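Long-range contacts in 3,4-dihydroxy-2-butanone 4-phosphate synthase (Acinetobacter baumannii, PDB 6MNZ), which probably converts D-ribulose 5-phosphate into formate and 3,4-dihydroxy-2-butanone 4-phosphate, a step of riboflavin biosynthesis that uses magnesium or manganese: residues Leu9-Arg14 / Leu150-Leu156; Ala36-Val40 / Ile108-Val112. All coordinates share one frame. Numbering follows the deposited sequence.

Contact 1 (Leu9-Arg14 / Leu150-Leu156); sequences LVADIR and LARLAGL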
ATOM      1  N   LEU A   9      27.807 -20.031  -9.938  1.00 48.08           N
ATOM      2  CA  LEU A   9      27.683 -18.921  -9.001  1.00 48.24           C
ATOM      3  C   LEU A   9      27.391 -19.418  -7.590  1.00 46.05           C
ATOM      4  O   LEU A   9      28.034 -18.982  -6.628  1.00 64.86           O
ATOM      5  CB  LEU A   9      26.588 -17.965  -9.471  1.00 42.65           C
ATOM      6  CG  LEU A   9      26.717 -17.466 -10.911  1.00 36.68           C
ATOM      7  CD1 LEU A   9      25.531 -16.589 -11.283  1.00 56.48           C
ATOM      8  CD2 LEU A   9      28.024 -16.716 -11.107  1.00 27.23           C
ATOM      9  N   VAL A  10      26.504 -20.405  -7.459  1.00 32.35           N
ATOM     10  CA  VAL A  10      26.255 -21.007  -6.153  1.00 39.92           C
ATOM     11  C   VAL A  10      27.505 -21.720  -5.648  1.00 39.05           C
ATOM     12  O   VAL A  10      27.800 -21.708  -4.448  1.00 39.87           O
ATOM     13  CB  VAL A  10      25.051 -21.963  -6.221  1.00 34.46           C
ATOM     14  CG1 VAL A  10      24.806 -22.610  -4.869  1.00 37.08           C
ATOM     15  CG2 VAL A  10      23.806 -21.226  -6.691  1.00 33.52           C
ATOM     16  N   ALA A  11      28.276 -22.325  -6.556  1.00 35.40           N
ATOM     17  CA  ALA A  11      29.404 -23.147  -6.130  1.00 40.95           C
ATOM     18  C   ALA A  11      30.559 -22.285  -5.637  1.00 39.20           C
ATOM     19  O   ALA A  11      31.245 -22.648  -4.674  1.00 36.20           O
ATOM     20  CB  ALA A  11      29.860 -24.044  -7.280  1.00 42.38           C
ATOM     21  N   ASP A  12      30.786 -21.138  -6.279  1.00 43.38           N
ATOM     22  CA  ASP A  12      31.839 -20.235  -5.829  1.00 39.54           C
ATOM     23  C   ASP A  12      31.501 -19.625  -4.476  1.00 41.34           C
ATOM     24  O   ASP A  12      32.369 -19.522  -3.601  1.00 50.72           O
ATOM     25  CB  ASP A  12      32.067 -19.140  -6.868  1.00 43.94           C
ATOM     26  CG  ASP A  12      33.025 -19.569  -7.958  1.00 42.61           C
ATOM     27  OD1 ASP A  12      33.593 -18.685  -8.629  1.00 46.08           O
ATOM     28  OD2 ASP A  12      33.302 -20.783  -8.059  1.00 46.69           O
ATOM     29  N   ILE A  13      30.222 -19.332  -4.242  1.00 38.71           N
ATOM     30  CA  ILE A  13      29.803 -18.840  -2.936  1.00 41.66           C
ATOM     31  C   ILE A  13      30.060 -19.899  -1.872  1.00 42.23           C
ATOM     32  O   ILE A  13      30.639 -19.612  -0.818  1.00 40.96           O
ATOM     33  CB  ILE A  13      28.320 -18.424  -2.975  1.00 39.73           C
ATOM     34  CG1 ILE A  13      28.140 -17.167  -3.833  1.00 32.74           C
ATOM     35  CG2 ILE A  13      27.791 -18.194  -1.568  1.00 52.47           C
ATOM     36  CD1 ILE A  13      28.717 -15.897  -3.222  1.00 34.26           C
ATOM     37  N   ARG A  14      29.748 -21.157  -2.185  1.00 38.61           N
ATOM     38  CA  ARG A  14      30.109 -22.253  -1.292  1.00 36.55           C
ATOM     39  C   ARG A  14      31.610 -22.287  -1.044  1.00 44.67           C
ATOM     40  O   ARG A  14      32.054 -22.595   0.069  1.00 51.98           O
ATOM     41  CB  ARG A  14      29.629 -23.579  -1.886  1.00 42.41           C
ATOM     42  CG  ARG A  14      30.353 -24.809  -1.365  1.00 53.14           C
ATOM     43  CD  ARG A  14      29.493 -26.055  -1.528  1.00 49.78           C
ATOM     44  NE  ARG A  14      28.465 -26.148  -0.495  1.00 45.55           N
ATOM     45  CZ  ARG A  14      28.631 -26.748   0.681  1.00 58.55           C
ATOM     46  NH1 ARG A  14      29.745 -27.421   0.943  1.00 54.63           N
ATOM     47  NH2 ARG A  14      27.668 -26.693   1.591  1.00 64.56           N
ATOM     48  N   LEU A 150      21.350 -16.535  -2.831  1.00 33.00           N
ATOM     49  CA  LEU A 150      22.544 -17.184  -3.361  1.00 26.53           C
ATOM     50  C   LEU A 150      23.306 -17.905  -2.257  1.00 33.15           C
ATOM     51  O   LEU A 150      23.657 -19.083  -2.395  1.00 36.92           O
ATOM     52  CB  LEU A 150      23.436 -16.152  -4.049  1.00 35.30           C
ATOM     53  CG  LEU A 150      24.346 -16.695  -5.151  1.00 39.81           C
ATOM     54  CD1 LEU A 150      23.525 -17.203  -6.328  1.00 35.12           C
ATOM     55  CD2 LEU A 150      25.330 -15.627  -5.602  1.00 41.71           C
ATOM     56  N   ALA A 151      23.544 -17.222  -1.136  1.00 37.39           N
ATOM     57  CA  ALA A 151      24.222 -17.863  -0.016  1.00 37.27           C
ATOM     58  C   ALA A 151      23.419 -19.047   0.503  1.00 37.78           C
ATOM     59  O   ALA A 151      23.989 -20.062   0.920  1.00 36.43           O
ATOM     60  CB  ALA A 151      24.463 -16.850   1.100  1.00 34.66           C
ATOM     61  N   ARG A 152      22.089 -18.932   0.495  1.00 40.81           N
ATOM     62  CA  ARG A 152      21.248 -20.045   0.917  1.00 31.74           C
ATOM     63  C   ARG A 152      21.457 -21.262   0.025  1.00 34.62           C
ATOM     64  O   ARG A 152      21.612 -22.383   0.523  1.00 41.29           O
ATOM     65  CB  ARG A 152      19.782 -19.615   0.905  1.00 39.02           C
ATOM     66  CG  ARG A 152      18.794 -20.748   1.121  1.00 39.72           C
ATOM     67  CD  ARG A 152      17.365 -20.227   1.136  1.00 29.57           C
ATOM     68  NE  ARG A 152      17.086 -19.442   2.336  1.00 36.84           N
ATOM     69  CZ  ARG A 152      16.982 -18.116   2.368  1.00 42.01           C
ATOM     70  NH1 ARG A 152      17.250 -17.385   1.290  1.00 35.22           N
ATOM     71  NH2 ARG A 152      16.662 -17.512   3.504  1.00 50.33           N
ATOM     72  N   LEU A 153      21.606 -21.044  -1.282  1.00 39.61           N
ATOM     73  CA  LEU A 153      21.730 -22.160  -2.210  1.00 42.71           C
ATOM     74  C   LEU A 153      23.060 -22.886  -2.063  1.00 47.73           C
ATOM     75  O   LEU A 153      23.139 -24.079  -2.374  1.00 48.46           O
ATOM     76  CB  LEU A 153      21.566 -21.670  -3.648  1.00 44.37           C
ATOM     77  CG  LEU A 153      20.146 -21.292  -4.070  1.00 43.33           C
ATOM     78  CD1 LEU A 153      20.166 -20.594  -5.421  1.00 39.82           C
ATOM     79  CD2 LEU A 153      19.249 -22.519  -4.109  1.00 41.49           C
ATOM     80  N   ALA A 154      24.086 -22.210  -1.553  1.00 52.59           N
ATOM     81  CA  ALA A 154      25.305 -22.868  -1.106  1.00 42.09           C
ATOM     82  C   ALA A 154      25.143 -23.556   0.243  1.00 42.81           C
ATOM     83  O   ALA A 154      26.154 -23.883   0.876  1.00 42.28           O
ATOM     84  CB  ALA A 154      26.452 -21.856  -1.032  1.00 51.11           C
ATOM     85  N   GLY A 155      23.919 -23.646   0.758  1.00 39.43           N
ATOM     86  CA  GLY A 155      23.687 -24.308   2.025  1.00 49.49           C
ATOM     87  C   GLY A 155      24.235 -23.574   3.224  1.00 45.82           C
ATOM     88  O   GLY A 155      24.285 -24.142   4.317  1.00 48.10           O
ATOM     89  N   LEU A 156      24.566 -22.299   3.069  1.00 40.11           N
ATOM     90  CA  LEU A 156      25.118 -21.495   4.146  1.00 47.28           C
ATOM     91  C   LEU A 156      24.040 -20.594   4.741  1.00 47.80           C
ATOM     92  O   LEU A 156      22.871 -20.642   4.350  1.00 51.03           O
ATOM     93  CB  LEU A 156      26.299 -20.666   3.636  1.00 42.55           C
ATOM     94  CG  LEU A 156      27.493 -21.491   3.150  1.00 39.52           C
ATOM     95  CD1 LEU A 156      28.507 -20.617   2.432  1.00 46.75           C
ATOM     96  CD2 LEU A 156      28.149 -22.222   4.313  1.00 62.16           C
TER
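Ile13 and Leu150 form the buried centre of this helix-helix contact: Ile13 CG1 lies 3.7 Å from Leu150 CD2. The CA-CB bond of Ile13 points toward 150-156, and its CG2 reaches Ala154 CB at 3.9 Å and Ala151 CA at 3.9 Å. Leu150 bends its side chain into the gap, where its CD1 also meets Val10 CG2 at 4.0 Å. Val19 of strand 19-22 touches both Ile13 and Leu150, and Leu21 touches Leu150, so helices 6-15 and 143-153 pack side by side on one face of the mixed sheet in the synthase domain. One turn before Ile13, Val10 sits against the end of helix 143-153, with CG1 3.6 Å from Leu153 CB and 3.4 Å from Ala154 N; Leu195 of helix 192-202 closes over Leu150 and Leu153. Helix 143-153 starts at His143, a predicted metal ligand, but the side chain of Leu150 is about 10 Å from that of His143. It ends in a Schellman motif: Gly155, at positive phi, is the C' residue, Gly155 N hydrogen-bonds to Arg152 O (2.6 Å) and Leu156 N to Ala151 O (3.2 Å). The turn sends Leu156 back toward helix 6-15, where its CD1 lies 4.0 Å from Ile13 O. Ala154, whose small side chain lets the backbones approach to 4.8 Å between Arg14 CA and Ala154 CA, touches Arg14 CB through its own CB at 3.7 Å. At the exposed edge the Arg14 chain extends past this methyl, and Arg14 NH2 donates a 3.3 Å hydrogen bond to Ala154 O.

Contact 2 (Ala36-Val40 / Ile108-Val112); sequences AATHV and IQAAV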
ATOM      1  N   ALA A  36      29.615 -14.962   0.473  1.00 31.85           N
ATOM      2  CA  ALA A  36      28.928 -15.481   1.647  1.00 35.60           C
ATOM      3  C   ALA A  36      29.461 -14.804   2.901  1.00 46.20           C
ATOM      4  O   ALA A  36      30.657 -14.886   3.201  1.00 59.91           O
ATOM      5  CB  ALA A  36      29.105 -16.996   1.743  1.00 29.09           C
ATOM      6  N   ALA A  37      28.572 -14.120   3.626  1.00 42.49           N
ATOM      7  CA  ALA A  37      28.978 -13.423   4.839  1.00 37.41           C
ATOM      8  C   ALA A  37      29.696 -14.352   5.807  1.00 38.87           C
ATOM      9  O   ALA A  37      30.636 -13.931   6.488  1.00 55.66           O
ATOM     10  CB  ALA A  37      27.755 -12.800   5.514  1.00 35.37           C
ATOM     11  N   THR A  38      29.367 -15.644   5.775  1.00 37.67           N
ATOM     12  CA  THR A  38      29.996 -16.589   6.688  1.00 55.11           C
ATOM     13  C   THR A  38      31.458 -16.830   6.334  1.00 49.73           C
ATOM     14  O   THR A  38      32.253 -17.189   7.210  1.00 57.07           O
ATOM     15  CB  THR A  38      29.225 -17.908   6.682  1.00 62.33           C
ATOM     16  OG1 THR A  38      27.827 -17.646   6.863  1.00 52.03           O
ATOM     17  CG2 THR A  38      29.715 -18.824   7.793  1.00 77.33           C
ATOM     18  N   HIS A  39      31.820 -16.702   5.058  1.00 46.01           N
ATOM     19  CA  HIS A  39      33.187 -16.930   4.614  1.00 55.13           C
ATOM     20  C   HIS A  39      33.959 -15.636   4.389  1.00 55.20           C
ATOM     21  O   HIS A  39      35.076 -15.679   3.862  1.00 45.56           O
ATOM     22  CB  HIS A  39      33.193 -17.759   3.328  1.00 52.74           C
ATOM     23  CG  HIS A  39      32.728 -19.168   3.515  1.00 46.93           C
ATOM     24  ND1 HIS A  39      33.469 -20.115   4.188  1.00 58.07           N
ATOM     25  CD2 HIS A  39      31.603 -19.797   3.098  1.00 37.62           C
ATOM     26  CE1 HIS A  39      32.799 -21.253   4.220  1.00 52.74           C
ATOM     27  NE2 HIS A  39      31.666 -21.089   3.561  1.00 49.07           N
ATOM     28  N   VAL A  40      33.413 -14.492   4.807  1.00 49.81           N
ATOM     29  CA  VAL A  40      34.056 -13.215   4.517  1.00 48.64           C
ATOM     30  C   VAL A  40      35.275 -13.040   5.412  1.00 46.22           C
ATOM     31  O   VAL A  40      35.228 -13.308   6.621  1.00 59.08           O
ATOM     32  CB  VAL A  40      33.063 -12.054   4.693  1.00 37.11           C
ATOM     33  CG1 VAL A  40      32.821 -11.767   6.166  1.00 36.60           C
ATOM     34  CG2 VAL A  40      33.577 -10.810   3.978  1.00 39.48           C
ATOM     35  N   ILE A 108      30.913  -8.285  10.626  1.00 36.53           N
ATOM     36  CA  ILE A 108      30.009  -9.170   9.897  1.00 38.62           C
ATOM     37  C   ILE A 108      29.917 -10.522  10.593  1.00 38.57           C
ATOM     38  O   ILE A 108      28.823 -11.060  10.802  1.00 28.67           O
ATOM     39  CB  ILE A 108      30.471  -9.318   8.436  1.00 41.99           C
ATOM     40  CG1 ILE A 108      30.293  -7.993   7.693  1.00 25.90           C
ATOM     41  CG2 ILE A 108      29.697 -10.429   7.736  1.00 36.51           C
ATOM     42  CD1 ILE A 108      31.234  -7.818   6.521  1.00 37.02           C
ATOM     43  N   GLN A 109      31.065 -11.081  10.982  1.00 48.00           N
ATOM     44  CA  GLN A 109      31.075 -12.392  11.621  1.00 48.23           C
ATOM     45  C   GLN A 109      30.151 -12.423  12.831  1.00 45.76           C
ATOM     46  O   GLN A 109      29.390 -13.379  13.019  1.00 41.30           O
ATOM     47  CB  GLN A 109      32.500 -12.768  12.029  1.00 54.23           C
ATOM     48  CG  GLN A 109      33.470 -12.914  10.862  1.00 51.18           C
ATOM     49  CD  GLN A 109      32.952 -13.831   9.769  1.00 64.68           C
ATOM     50  OE1 GLN A 109      33.284 -13.651   8.599  1.00 64.17           O
ATOM     51  NE2 GLN A 109      32.293 -14.917  10.164  1.00 65.74           N
ATOM     52  N   ALA A 110      30.185 -11.369  13.650  1.00 55.07           N
ATOM     53  CA  ALA A 110      29.334 -11.324  14.832  1.00 45.87           C
ATOM     54  C   ALA A 110      27.863 -11.377  14.448  1.00 39.50           C
ATOM     55  O   ALA A 110      27.071 -12.079  15.089  1.00 42.53           O
ATOM     56  CB  ALA A 110      29.630 -10.062  15.642  1.00 32.87           C
ATOM     57  N   ALA A 111      27.490 -10.700  13.361  1.00 37.66           N
ATOM     58  CA  ALA A 111      26.090 -10.669  12.958  1.00 41.39           C
ATOM     59  C   ALA A 111      25.625 -12.035  12.468  1.00 40.12           C
ATOM     60  O   ALA A 111      24.540 -12.496  12.842  1.00 40.22           O
ATOM     61  CB  ALA A 111      25.881  -9.612  11.874  1.00 46.27           C
ATOM     62  N   VAL A 112      26.479 -12.745  11.724  1.00 39.33           N
ATOM     63  CA  VAL A 112      26.075 -13.972  11.051  1.00 35.64           C
ATOM     64  C   VAL A 112      26.575 -15.219  11.763  1.00 34.72           C
ATOM     65  O   VAL A 112      26.443 -16.324  11.220  1.00 41.45           O
ATOM     66  CB  VAL A 112      26.551 -13.981   9.583  1.00 28.38           C
ATOM     67  CG1 VAL A 112      26.081 -12.725   8.866  1.00 37.85           C
ATOM     68  CG2 VAL A 112      28.065 -14.116   9.512  1.00 47.58           C
TER
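Ile108 enters from the last turns of helix 101-112 with its CA-CB bond directed at 36-40, and its CG2 lies 3.8 Å from Ala37 CB and 3.7 Å from Val40 CG1. Gln109, next along, starts with its CA-CB bond sideways, but its end comes nearer, beside the backbone carbonyls of Ala37 and Val40. Residues 37-39 of the partner segment form a 3-10 turn, with a hydrogen bond from His39 N to Ala36 O (2.8 Å), that leads from strand 31-36 to helix 42-52; here it packs on the C-terminal end of helix 101-112. Leu58 of strand 57-60 and Val161 of strand 160-164, neighbours in the mixed sheet of the synthase domain, lie against both Ala37 and Ile108, while Ile45 of helix 42-52 touches both Val40 and Ile108. One helical turn after Ile108, Val112 again points at the turn: its CG1 meets Ala37 CB at 3.7 Å, and its CG2 lies 4.2 Å from Thr38 CA.

In the fold
From the N terminus, helix 6-15 opens contact 1, and the chain then runs through strands 19-22 and 31-36 into the turn 36-40, which opens contact 2. Contact 2 closes first, when helix 101-112 returns to that turn; contact 1 closes later, at the end of helix 143-153, so the shorter loop lies wholly within the longer one. The centres of the two contacts are about 14 Å apart, yet the contacts touch through Leu156, whose CD1 lies 3.3 Å from His39 CD2 and 3.7 Å from Ala36 CB. Ile13 CG2 also touches Ala36 CB at 3.8 Å. The end of strand 31-36 and the turn after it thus lie between helix 6-15 with the loop after helix 143-153 and helix 101-112.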